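Local coordinates for putative lipoprotein (Bacteroides thetaiotaomicron, PDB 4Q1Z) that is of unknown function but, as a two-domain DUF4876-family putative lipoprotein, is probably tethered to a bacterial membrane by a lipid at its N-terminal end, at residues 128-133 and 256-261; 178-183 and 239-244; 196-201 and 223-228; 202-207 and 215-220. All coordinates share one frame; numbering follows the deposited sequence.

Interaction 1: 128-133 and 256-261; sequences RDQFYE and QYLTSV
Where the start of strand 131-136 in the large mixed sheet meets the loop between strands 238-245 and 265-269, the side-chain amide of Gln-130 grips the backbone of Thr-259 with both its ends. OE1 of Gln-130 takes the N-H of Thr-259 at 3.2 Å on an in-plane lone pair, while NE2 of Gln-130 gives a hydrogen to Thr-259 O at 3.0 Å, standing above that carbonyl's plane. Beyond CG the glutamine chain is extended (chi2 -169°), which carries CD out to the loop. Two outside partners, Tyr-115 O on NE2 and Gln-200 NE2 on OE1, hold the amide as well. Tyr-132 comes tip to tip with Thr-259, whose OG1 donates to the phenol OH at 2.7 Å, close to the ring plane. One water bridges the two segments: it donates to Gln-130 OE1 and to Tyr-257 O, both at 2.7 Å, and lies 2.8 Å from Tyr-132 OH. The side chains of Leu-258 and Gln-130 cross at about a right angle, with Leu-258 CD1 3.6 Å from Gln-130 NE2. A side-chain amide pairing with both the N-H and the C=O of one residue mimics a strand's backbone pairing, here between the residue just ahead of a sheet strand and an irregular loop.

Interaction 2: 178-183 and 239-244; sequences VWKFPG and DMQHVF
The six-membered ring of Trp-179 receives the edge of the His-242 imidazole on one face, in a T-shaped stack with centroids 4.9 Å apart and planes at 85°. His-242 CD2 makes the approach, lying above the indole plane toward its rim, and CB of Met-240 (a selenomethionine) meets CE3 obliquely. The imidazole in turn carries Val-178 O and Phe-244 N over one of its faces; its nitrogens are taken by Ala-249 O and Arg-177. The Phe-181 ring is covered by the end of Met-240: the methyl CE sits over the ring centre, 3.9 Å from the centroid, and SE approaches CD1 at 3.6 Å in a Met-aromatic contact. Bends at chi2 and chi3 of Met-240 (-62° and -72°) fold SE and CE back over that face.

Strands 177-180 and 238-245, which carry Trp-179 and His-242, run antiparallel, and a classic beta bulge interrupts their pairing. Val-243 and Phe-244 both face Val-178, whose carbonyl O accepts from Val-243 N and from Phe-244 N at 3.1 Å, the two donors arriving from the same face of its plane. Next to the bulge, Trp-179 and His-242 form a non-hydrogen-bonded pair, and Lys-180 and Gln-241 a hydrogen-bonded one; Gln-241 N reaches Lys-180 O at 2.8 Å, nearly along the C=O axis. On the side opposite Trp-179 and His-242, CG of Lys-180 lies 3.8 Å from Val-243 CG2, their side chains crossing at about a right angle. Gln-241 OE1 comes within 3.4 Å of Pro-182 CA.

Interaction 3: 196-201 and 223-228; sequences CIISQF and FEFNMN
Ser-199 O accepts the N-H of Phe-225 at 3.0 Å, and the CA-H of Glu-224 also points at this oxygen, with CA 3.1 Å away. The bond is one of three joining strands 195-199 and 223-224, a parallel pair within the large mixed sheet. Phe-223 provides the other two: its N-H reaches Ile-197 O at 3.0 Å, and its carbonyl O accepts from Ser-199 N, which stands above the carbonyl plane. The alternation of partners along the two strands is that of parallel beta pairing.

On one side of the sheet, Ile-198 touches two phenylalanines. Its CG2, anti to the backbone N, rests over one face of the Phe-225 ring, offset toward the rim and 3.4 Å from CE2, a CH-pi contact. Ile-198 CG2 also touches Phe-223 CB at 3.8 Å. Cys-196 SG meets the Phe-223 ring obliquely, 3.7 Å from CD1. Trp-179, Tyr-257 and Phe-149 also meet the Phe-225 ring, making it part of an aromatic cluster. An alanine in place of Phe-225 would probably open a gap in this cluster and deprive Ile-198 CG2 of the ring face on which it rests.

Ser-199 and Glu-224 are directed to the other side of the sheet. The Glu-224 carboxylate is held from outside the pair, OE1 by Ala-202 N and OE2 by Gln-235 N. Past the strand, Asn-226 opens an Asx turn, its OD1 accepting from Asn-228 N at 3.1 Å.

Interaction 4: 202-207 and 215-220; sequences AANHQL and PIDGSS
Asn-204 and Asp-217 lay their flat ends together, the amide and carboxylate stacked with planes 22° apart while the two side chains cross at about a right angle. Each residue heads an Asx turn in the long connection between strands 195-199 and 223-224. Asn-204 OD1 approaches Asp-217 CB to 3.4 Å and takes the N-H of Gln-206 from above the amide plane. Asp-217 OD1 accepts from Ser-219 twice, from N at 3.1 Å and from OG at 2.6 Å, both donors reaching it from the same face of the carboxylate. With CG anti to the backbone N (chi1 167°), the carboxylate of Asp-217 is brought against Asn-204. An alanine in place of Asp-217 would probably leave Ser-219 N and OG without this acceptor and take away the carboxylate that stacks on the Asn-204 amide.

His-205 lies side by side with Ile-216 and points the same way. CD1 of Ile-216 meets the imidazole at its edge, 3.6 Å from CD2, while Ala-203 O sits over the centre of one ring face. Tyr-126 OH bonds ND1 of this histidine, fixing the ring from outside the pair. The extended Gln-206 side chain reaches the backbone of Pro-215 and Ile-216, its NE2 giving a hydrogen bond to Ser-214 O. Between the two segments, Gly-218 N makes a weak hydrogen bond to Ala-203 O; the lack of a side chain at Gly-218 lets the segment come close to His-205. At the far end one water donates to Ala-202 O at 2.6 Å and to Ser-219 O at 2.8 Å.

In the fold
Interactions 1, 2 and 3 all reach one large mixed sheet, in which strands 177-180, 238-245, 223-224, 195-199 and 131-136 lie in that order. Interaction 3 occupies the middle, its centre about 9 Å from that of interaction 1 and about 10 Å from that of interaction 2. Along the chain, interaction 1 encloses interaction 2, which encloses interaction 3, which in turn encloses interaction 4. Interaction 4 closes the excursion between strands 195-199 and 223-224 and packs against residues 128-133, about 22 Å between centres from interaction 2. Tyr-257, Trp-179 and Phe-225 join the first three contacts in a shared aromatic core, so segments distant in sequence build one domain.

Interaction 1: 128-133 and 256-261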
# COMPACT_ATOMS: atom_id res chain seq x y z
N ARG A 128 15.14 5.96 -15.84
CA ARG A 128 13.98 6.87 -15.69
C ARG A 128 12.61 6.16 -15.76
O ARG A 128 11.59 6.83 -15.65
CB ARG A 128 14.01 8.01 -16.70
CG ARG A 128 15.40 8.53 -16.97
CD ARG A 128 15.43 9.66 -17.96
NE ARG A 128 16.77 10.26 -17.98
CZ ARG A 128 17.17 11.20 -17.14
NH1 ARG A 128 16.31 11.71 -16.27
NH2 ARG A 128 18.41 11.65 -17.18
N ASP A 129 12.60 4.82 -15.87
CA ASP A 129 11.35 4.05 -15.94
C ASP A 129 10.78 3.69 -14.51
O ASP A 129 9.73 3.07 -14.43
CB ASP A 129 11.51 2.80 -16.83
CG ASP A 129 12.74 1.94 -16.57
OD1 ASP A 129 13.46 2.19 -15.57
OD2 ASP A 129 12.94 0.95 -17.32
N GLN A 130 11.45 4.14 -13.43
CA GLN A 130 11.05 3.90 -12.03
C GLN A 130 9.58 4.28 -11.75
O GLN A 130 9.13 5.34 -12.18
CB GLN A 130 11.95 4.68 -11.05
CG GLN A 130 13.40 4.24 -11.02
CD GLN A 130 14.18 4.85 -9.86
OE1 GLN A 130 14.05 6.04 -9.52
NE2 GLN A 130 15.07 4.06 -9.27
N PHE A 131 8.84 3.42 -11.04
CA PHE A 131 7.45 3.67 -10.65
C PHE A 131 7.10 2.90 -9.37
O PHE A 131 7.75 1.91 -9.02
CB PHE A 131 6.44 3.39 -11.80
CG PHE A 131 6.05 1.94 -12.01
CD1 PHE A 131 4.97 1.39 -11.33
CD2 PHE A 131 6.78 1.12 -12.87
CE1 PHE A 131 4.60 0.05 -11.52
CE2 PHE A 131 6.41 -0.21 -13.07
CZ PHE A 131 5.31 -0.73 -12.41
N TYR A 132 6.05 3.39 -8.68
CA TYR A 132 5.50 2.96 -7.39
C TYR A 132 4.01 2.92 -7.52
O TYR A 132 3.41 3.95 -7.83
CB TYR A 132 5.90 3.97 -6.27
CG TYR A 132 7.36 4.36 -6.29
CD1 TYR A 132 7.80 5.44 -7.05
CD2 TYR A 132 8.31 3.59 -5.64
CE1 TYR A 132 9.15 5.76 -7.14
CE2 TYR A 132 9.67 3.89 -5.73
CZ TYR A 132 10.08 4.99 -6.47
OH TYR A 132 11.42 5.32 -6.53
N GLU A 133 3.41 1.74 -7.38
CA GLU A 133 1.97 1.59 -7.49
C GLU A 133 1.40 1.30 -6.11
O GLU A 133 1.79 0.34 -5.46
CB GLU A 133 1.60 0.52 -8.52
CG GLU A 133 0.11 0.33 -8.70
CD GLU A 133 -0.31 -0.61 -9.81
OE1 GLU A 133 0.47 -0.81 -10.77
OE2 GLU A 133 -1.43 -1.16 -9.71
N GLN A 256 16.62 14.55 -11.31
CA GLN A 256 15.56 13.51 -11.26
C GLN A 256 15.51 12.98 -9.91
O GLN A 256 16.49 13.08 -9.19
CB GLN A 256 15.80 12.28 -12.20
CG GLN A 256 16.63 12.47 -13.45
CD GLN A 256 18.11 12.57 -13.28
OE1 GLN A 256 18.71 12.00 -12.36
NE2 GLN A 256 18.74 13.29 -14.22
N TYR A 257 14.38 12.34 -9.56
CA TYR A 257 14.19 11.68 -8.30
C TYR A 257 14.53 10.24 -8.58
O TYR A 257 13.67 9.42 -8.92
CB TYR A 257 12.77 11.91 -7.73
CG TYR A 257 12.55 11.23 -6.39
CD1 TYR A 257 13.49 11.35 -5.36
CD2 TYR A 257 11.42 10.46 -6.15
CE1 TYR A 257 13.32 10.69 -4.15
CE2 TYR A 257 11.22 9.83 -4.93
CZ TYR A 257 12.17 9.95 -3.93
OH TYR A 257 12.00 9.33 -2.73
N LEU A 258 15.83 9.96 -8.53
CA LEU A 258 16.32 8.62 -8.77
C LEU A 258 16.62 7.97 -7.44
O LEU A 258 17.59 8.32 -6.79
CB LEU A 258 17.56 8.62 -9.71
CG LEU A 258 18.28 7.28 -9.93
CD1 LEU A 258 17.43 6.30 -10.73
CD2 LEU A 258 19.60 7.48 -10.57
N THR A 259 15.77 7.01 -7.04
CA THR A 259 16.00 6.20 -5.85
C THR A 259 17.06 5.11 -6.26
O THR A 259 17.28 4.89 -7.45
CB THR A 259 14.68 5.69 -5.24
OG1 THR A 259 14.00 4.79 -6.12
CG2 THR A 259 13.74 6.82 -4.85
N SER A 260 17.76 4.51 -5.30
CA SER A 260 18.81 3.50 -5.55
C SER A 260 18.36 2.39 -6.52
O SER A 260 17.35 1.71 -6.28
CB SER A 260 19.26 2.87 -4.23
OG SER A 260 20.54 2.29 -4.34
N VAL A 261 19.12 2.21 -7.63
CA VAL A 261 18.89 1.15 -8.63
C VAL A 261 19.27 -0.22 -7.97
O VAL A 261 18.93 -1.29 -8.50
CB VAL A 261 19.59 1.41 -10.00
CG1 VAL A 261 19.09 2.71 -10.65
CG2 VAL A 261 21.11 1.42 -9.88
O HOH W 1 12.02 7.38 -8.27

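Interaction 2: 178-183 and 239-244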
# COMPACT_ATOMS: atom_id res chain seq x y z
N VAL A 178 11.41 13.75 0.90
CA VAL A 178 9.98 13.65 1.26
C VAL A 178 9.15 14.45 0.24
O VAL A 178 9.50 15.57 -0.13
CB VAL A 178 9.66 14.12 2.72
CG1 VAL A 178 8.25 13.73 3.14
CG2 VAL A 178 10.70 13.62 3.75
N TRP A 179 8.08 13.82 -0.25
CA TRP A 179 7.08 14.38 -1.16
C TRP A 179 5.73 14.20 -0.51
O TRP A 179 5.59 13.41 0.43
CB TRP A 179 7.09 13.67 -2.54
CG TRP A 179 8.38 13.68 -3.28
CD1 TRP A 179 9.42 12.80 -3.15
CD2 TRP A 179 8.74 14.57 -4.36
NE1 TRP A 179 10.43 13.13 -4.02
CE2 TRP A 179 10.02 14.18 -4.81
CE3 TRP A 179 8.10 15.66 -4.98
CZ2 TRP A 179 10.65 14.82 -5.90
CZ3 TRP A 179 8.76 16.33 -6.00
CH2 TRP A 179 10.02 15.90 -6.46
N LYS A 180 4.72 14.91 -1.02
CA LYS A 180 3.34 14.72 -0.58
C LYS A 180 2.40 14.83 -1.77
O LYS A 180 2.75 15.42 -2.80
CB LYS A 180 2.90 15.64 0.58
CG LYS A 180 2.62 17.09 0.25
CD LYS A 180 2.13 17.77 1.51
CE LYS A 180 2.10 19.27 1.38
NZ LYS A 180 1.51 19.91 2.59
N PHE A 181 1.24 14.25 -1.65
CA PHE A 181 0.23 14.38 -2.68
C PHE A 181 -0.36 15.77 -2.55
O PHE A 181 -0.60 16.22 -1.42
CB PHE A 181 -0.85 13.29 -2.52
CG PHE A 181 -0.45 11.90 -2.97
CD1 PHE A 181 -0.64 11.49 -4.28
CD2 PHE A 181 0.07 10.98 -2.06
CE1 PHE A 181 -0.30 10.20 -4.69
CE2 PHE A 181 0.39 9.67 -2.47
CZ PHE A 181 0.23 9.30 -3.79
N PRO A 182 -0.65 16.47 -3.67
CA PRO A 182 -1.40 17.75 -3.56
C PRO A 182 -2.88 17.49 -3.17
O PRO A 182 -3.25 16.34 -2.89
CB PRO A 182 -1.26 18.35 -4.97
CG PRO A 182 -1.10 17.18 -5.87
CD PRO A 182 -0.44 16.09 -5.09
N GLY A 183 -3.71 18.53 -3.16
CA GLY A 183 -5.12 18.39 -2.82
C GLY A 183 -5.52 18.99 -1.49
O GLY A 183 -4.77 18.93 -0.51
N ASP A 239 1.72 16.47 -10.67
CA ASP A 239 2.96 16.59 -9.92
C ASP A 239 2.79 16.42 -8.42
O ASP A 239 1.93 17.05 -7.80
CB ASP A 239 3.63 17.95 -10.18
CG ASP A 239 4.06 18.22 -11.61
OD1 ASP A 239 3.62 17.49 -12.51
OD2 ASP A 239 4.82 19.19 -11.82
N MSE A 240 3.71 15.63 -7.84
CA MSE A 240 3.86 15.45 -6.40
C MSE A 240 4.43 16.76 -5.82
O MSE A 240 5.20 17.46 -6.51
CB MSE A 240 4.82 14.25 -6.12
CG MSE A 240 4.25 12.89 -6.51
SE MSE A 240 2.64 12.39 -5.54
CE MSE A 240 3.48 12.05 -3.83
N GLN A 241 4.03 17.11 -4.59
CA GLN A 241 4.56 18.32 -3.95
C GLN A 241 5.88 18.00 -3.22
O GLN A 241 5.91 17.06 -2.40
CB GLN A 241 3.55 18.89 -2.95
CG GLN A 241 2.59 19.94 -3.49
CD GLN A 241 1.77 20.47 -2.33
OE1 GLN A 241 0.63 20.04 -2.09
NE2 GLN A 241 2.36 21.35 -1.52
N HIS A 242 6.96 18.74 -3.52
CA HIS A 242 8.23 18.52 -2.84
C HIS A 242 8.14 19.07 -1.42
O HIS A 242 7.62 20.18 -1.22
CB HIS A 242 9.40 19.15 -3.60
CG HIS A 242 10.74 18.73 -3.06
ND1 HIS A 242 11.47 19.55 -2.21
CD2 HIS A 242 11.41 17.57 -3.22
CE1 HIS A 242 12.57 18.88 -1.92
NE2 HIS A 242 12.58 17.69 -2.52
N VAL A 243 8.60 18.27 -0.43
CA VAL A 243 8.52 18.61 0.99
C VAL A 243 9.90 18.87 1.61
O VAL A 243 10.07 19.90 2.24
CB VAL A 243 7.72 17.56 1.81
CG1 VAL A 243 7.76 17.87 3.30
CG2 VAL A 243 6.27 17.49 1.33
N PHE A 244 10.83 17.91 1.50
CA PHE A 244 12.10 18.02 2.18
C PHE A 244 13.22 17.33 1.46
O PHE A 244 13.06 16.22 0.97
CB PHE A 244 11.98 17.40 3.60
CG PHE A 244 13.26 17.24 4.41
CD1 PHE A 244 14.14 16.18 4.16
CD2 PHE A 244 13.54 18.09 5.48
CE1 PHE A 244 15.30 16.03 4.92
CE2 PHE A 244 14.67 17.90 6.27
CZ PHE A 244 15.56 16.90 5.96

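Interaction 3: 196-201 and 223-228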
# COMPACT_ATOMS: atom_id res chain seq x y z
N CYS A 196 -3.05 3.99 -7.46
CA CYS A 196 -2.39 5.23 -7.80
C CYS A 196 -0.94 4.90 -8.14
O CYS A 196 -0.22 4.34 -7.30
CB CYS A 196 -2.48 6.29 -6.72
SG CYS A 196 -1.71 7.87 -7.18
N ILE A 197 -0.54 5.18 -9.38
CA ILE A 197 0.84 4.98 -9.82
C ILE A 197 1.52 6.35 -9.80
O ILE A 197 0.94 7.35 -10.23
CB ILE A 197 0.96 4.28 -11.22
CG1 ILE A 197 0.17 2.95 -11.26
CG2 ILE A 197 2.43 4.11 -11.66
CD1 ILE A 197 -0.15 2.46 -12.60
N ILE A 198 2.75 6.37 -9.26
CA ILE A 198 3.64 7.52 -9.24
C ILE A 198 4.89 7.08 -9.98
O ILE A 198 5.47 6.05 -9.64
CB ILE A 198 3.97 8.08 -7.82
CG1 ILE A 198 2.77 8.03 -6.86
CG2 ILE A 198 4.52 9.48 -7.95
CD1 ILE A 198 3.15 7.96 -5.41
N SER A 199 5.25 7.81 -11.03
CA SER A 199 6.43 7.56 -11.85
C SER A 199 7.48 8.63 -11.58
O SER A 199 7.12 9.75 -11.23
CB SER A 199 6.07 7.56 -13.33
OG SER A 199 5.63 6.30 -13.79
N GLN A 200 8.76 8.30 -11.75
CA GLN A 200 9.85 9.28 -11.65
C GLN A 200 9.64 10.29 -12.79
O GLN A 200 9.67 11.49 -12.58
CB GLN A 200 11.22 8.57 -11.76
CG GLN A 200 12.39 9.53 -11.88
CD GLN A 200 13.61 8.93 -12.54
OE1 GLN A 200 14.05 9.41 -13.59
NE2 GLN A 200 14.24 7.95 -11.91
N PHE A 201 9.38 9.75 -14.00
CA PHE A 201 9.17 10.45 -15.27
C PHE A 201 8.00 9.77 -15.96
O PHE A 201 8.17 8.69 -16.52
CB PHE A 201 10.48 10.39 -16.09
CG PHE A 201 10.46 10.90 -17.52
CD1 PHE A 201 9.93 12.14 -17.83
CD2 PHE A 201 11.08 10.17 -18.53
CE1 PHE A 201 9.93 12.61 -19.14
CE2 PHE A 201 11.09 10.64 -19.84
CZ PHE A 201 10.54 11.87 -20.13
N PHE A 223 0.30 10.19 -11.07
CA PHE A 223 1.26 11.17 -10.56
C PHE A 223 2.67 10.93 -11.07
O PHE A 223 2.98 9.87 -11.61
CB PHE A 223 1.25 11.17 -9.01
CG PHE A 223 0.11 11.96 -8.44
CD1 PHE A 223 -1.15 11.39 -8.31
CD2 PHE A 223 0.26 13.31 -8.13
CE1 PHE A 223 -2.23 12.15 -7.84
CE2 PHE A 223 -0.82 14.06 -7.69
CZ PHE A 223 -2.06 13.48 -7.53
N GLU A 224 3.52 11.96 -10.93
CA GLU A 224 4.93 11.92 -11.27
C GLU A 224 5.71 12.83 -10.36
O GLU A 224 5.16 13.78 -9.83
CB GLU A 224 5.19 12.26 -12.73
CG GLU A 224 4.85 13.68 -13.14
CD GLU A 224 5.38 14.04 -14.50
OE1 GLU A 224 6.18 13.26 -15.05
OE2 GLU A 224 4.97 15.10 -15.03
N PHE A 225 6.99 12.49 -10.14
CA PHE A 225 7.94 13.27 -9.34
C PHE A 225 8.69 14.24 -10.26
O PHE A 225 9.90 14.06 -10.47
CB PHE A 225 8.92 12.33 -8.64
CG PHE A 225 8.32 11.39 -7.62
CD1 PHE A 225 7.96 11.85 -6.36
CD2 PHE A 225 8.22 10.03 -7.89
CE1 PHE A 225 7.45 10.97 -5.39
CE2 PHE A 225 7.72 9.14 -6.91
CZ PHE A 225 7.33 9.63 -5.67
N ASN A 226 7.98 15.22 -10.85
CA ASN A 226 8.61 16.17 -11.76
C ASN A 226 9.60 17.11 -11.02
O ASN A 226 9.30 17.61 -9.94
CB ASN A 226 7.54 16.98 -12.49
CG ASN A 226 8.03 18.03 -13.43
OD1 ASN A 226 9.00 17.86 -14.17
ND2 ASN A 226 7.32 19.14 -13.47
N MSE A 227 10.79 17.32 -11.59
CA MSE A 227 11.81 18.19 -11.00
C MSE A 227 12.29 19.19 -12.07
O MSE A 227 13.35 19.83 -11.92
CB MSE A 227 12.97 17.38 -10.40
CG MSE A 227 12.52 16.49 -9.25
SE MSE A 227 13.93 15.67 -8.26
CE MSE A 227 14.58 17.21 -7.28
N ASN A 228 11.49 19.30 -13.14
CA ASN A 228 11.66 20.19 -14.30
C ASN A 228 13.02 20.00 -14.95
O ASN A 228 13.81 20.93 -15.08
CB ASN A 228 11.38 21.66 -13.95
CG ASN A 228 10.02 21.85 -13.30
OD1 ASN A 228 8.96 21.61 -13.91
ND2 ASN A 228 10.04 22.21 -12.01

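Interaction 4: 202-207 and 215-220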
# COMPACT_ATOMS: atom_id res chain seq x y z
N ALA A 202 6.79 10.33 -15.84
CA ALA A 202 5.60 9.67 -16.38
C ALA A 202 5.48 9.83 -17.91
O ALA A 202 4.59 10.52 -18.39
CB ALA A 202 4.35 10.17 -15.67
N ALA A 203 6.35 9.13 -18.66
CA ALA A 203 6.35 9.17 -20.12
C ALA A 203 6.38 7.78 -20.77
O ALA A 203 6.62 6.78 -20.09
CB ALA A 203 7.54 9.99 -20.62
N ASN A 204 6.18 7.73 -22.10
CA ASN A 204 6.30 6.48 -22.83
C ASN A 204 7.77 6.12 -23.00
O ASN A 204 8.43 6.54 -23.96
CB ASN A 204 5.59 6.51 -24.17
CG ASN A 204 5.56 5.15 -24.80
OD1 ASN A 204 6.02 4.15 -24.20
ND2 ASN A 204 5.03 5.07 -26.02
N HIS A 205 8.29 5.35 -22.05
CA HIS A 205 9.69 4.91 -22.01
C HIS A 205 10.07 4.04 -23.20
O HIS A 205 11.25 3.91 -23.49
CB HIS A 205 9.96 4.13 -20.71
CG HIS A 205 9.58 4.88 -19.48
ND1 HIS A 205 10.11 6.14 -19.20
CD2 HIS A 205 8.75 4.52 -18.47
CE1 HIS A 205 9.57 6.50 -18.05
NE2 HIS A 205 8.75 5.56 -17.57
N GLN A 206 9.08 3.44 -23.87
CA GLN A 206 9.32 2.54 -24.99
C GLN A 206 9.55 3.27 -26.30
O GLN A 206 9.88 2.62 -27.29
CB GLN A 206 8.20 1.52 -25.10
CG GLN A 206 8.23 0.57 -23.90
CD GLN A 206 6.96 -0.21 -23.67
OE1 GLN A 206 5.88 0.09 -24.20
NE2 GLN A 206 7.07 -1.24 -22.85
N LEU A 207 9.47 4.62 -26.31
CA LEU A 207 9.78 5.42 -27.51
C LEU A 207 11.26 5.27 -27.83
O LEU A 207 12.06 5.14 -26.91
CB LEU A 207 9.46 6.90 -27.28
CG LEU A 207 8.01 7.27 -27.04
CD1 LEU A 207 7.90 8.73 -26.72
CD2 LEU A 207 7.14 6.94 -28.22
N PRO A 215 10.24 -2.13 -19.69
CA PRO A 215 9.05 -3.00 -19.57
C PRO A 215 7.70 -2.28 -19.61
O PRO A 215 6.68 -2.95 -19.82
CB PRO A 215 9.25 -3.67 -18.21
CG PRO A 215 10.06 -2.71 -17.43
CD PRO A 215 11.00 -2.09 -18.41
N ILE A 216 7.67 -0.96 -19.37
CA ILE A 216 6.41 -0.20 -19.28
C ILE A 216 6.41 1.11 -20.10
O ILE A 216 7.46 1.64 -20.49
CB ILE A 216 6.10 0.14 -17.78
CG1 ILE A 216 7.36 0.69 -17.05
CG2 ILE A 216 5.52 -1.07 -17.03
CD1 ILE A 216 7.20 1.93 -16.42
N ASP A 217 5.18 1.63 -20.30
CA ASP A 217 4.82 2.94 -20.83
C ASP A 217 4.27 3.66 -19.61
O ASP A 217 3.18 3.31 -19.15
CB ASP A 217 3.80 2.84 -22.01
CG ASP A 217 3.10 4.13 -22.44
OD1 ASP A 217 3.42 5.20 -21.90
OD2 ASP A 217 2.19 4.06 -23.28
N GLY A 218 5.03 4.60 -19.04
CA GLY A 218 4.61 5.29 -17.83
C GLY A 218 3.73 6.51 -18.03
O GLY A 218 3.47 7.24 -17.07
N SER A 219 3.24 6.74 -19.27
CA SER A 219 2.45 7.93 -19.60
C SER A 219 1.12 8.03 -18.87
O SER A 219 0.71 9.15 -18.56
CB SER A 219 2.25 8.08 -21.12
OG SER A 219 1.53 7.00 -21.69
N SER A 220 0.44 6.88 -18.58
CA SER A 220 -0.88 6.88 -17.92
C SER A 220 -0.80 6.91 -16.38
O SER A 220 -1.83 6.80 -15.72
CB SER A 220 -1.73 5.70 -18.37
OG SER A 220 -1.14 4.48 -17.95
O HOH W 2 2.15 11.52 -18.21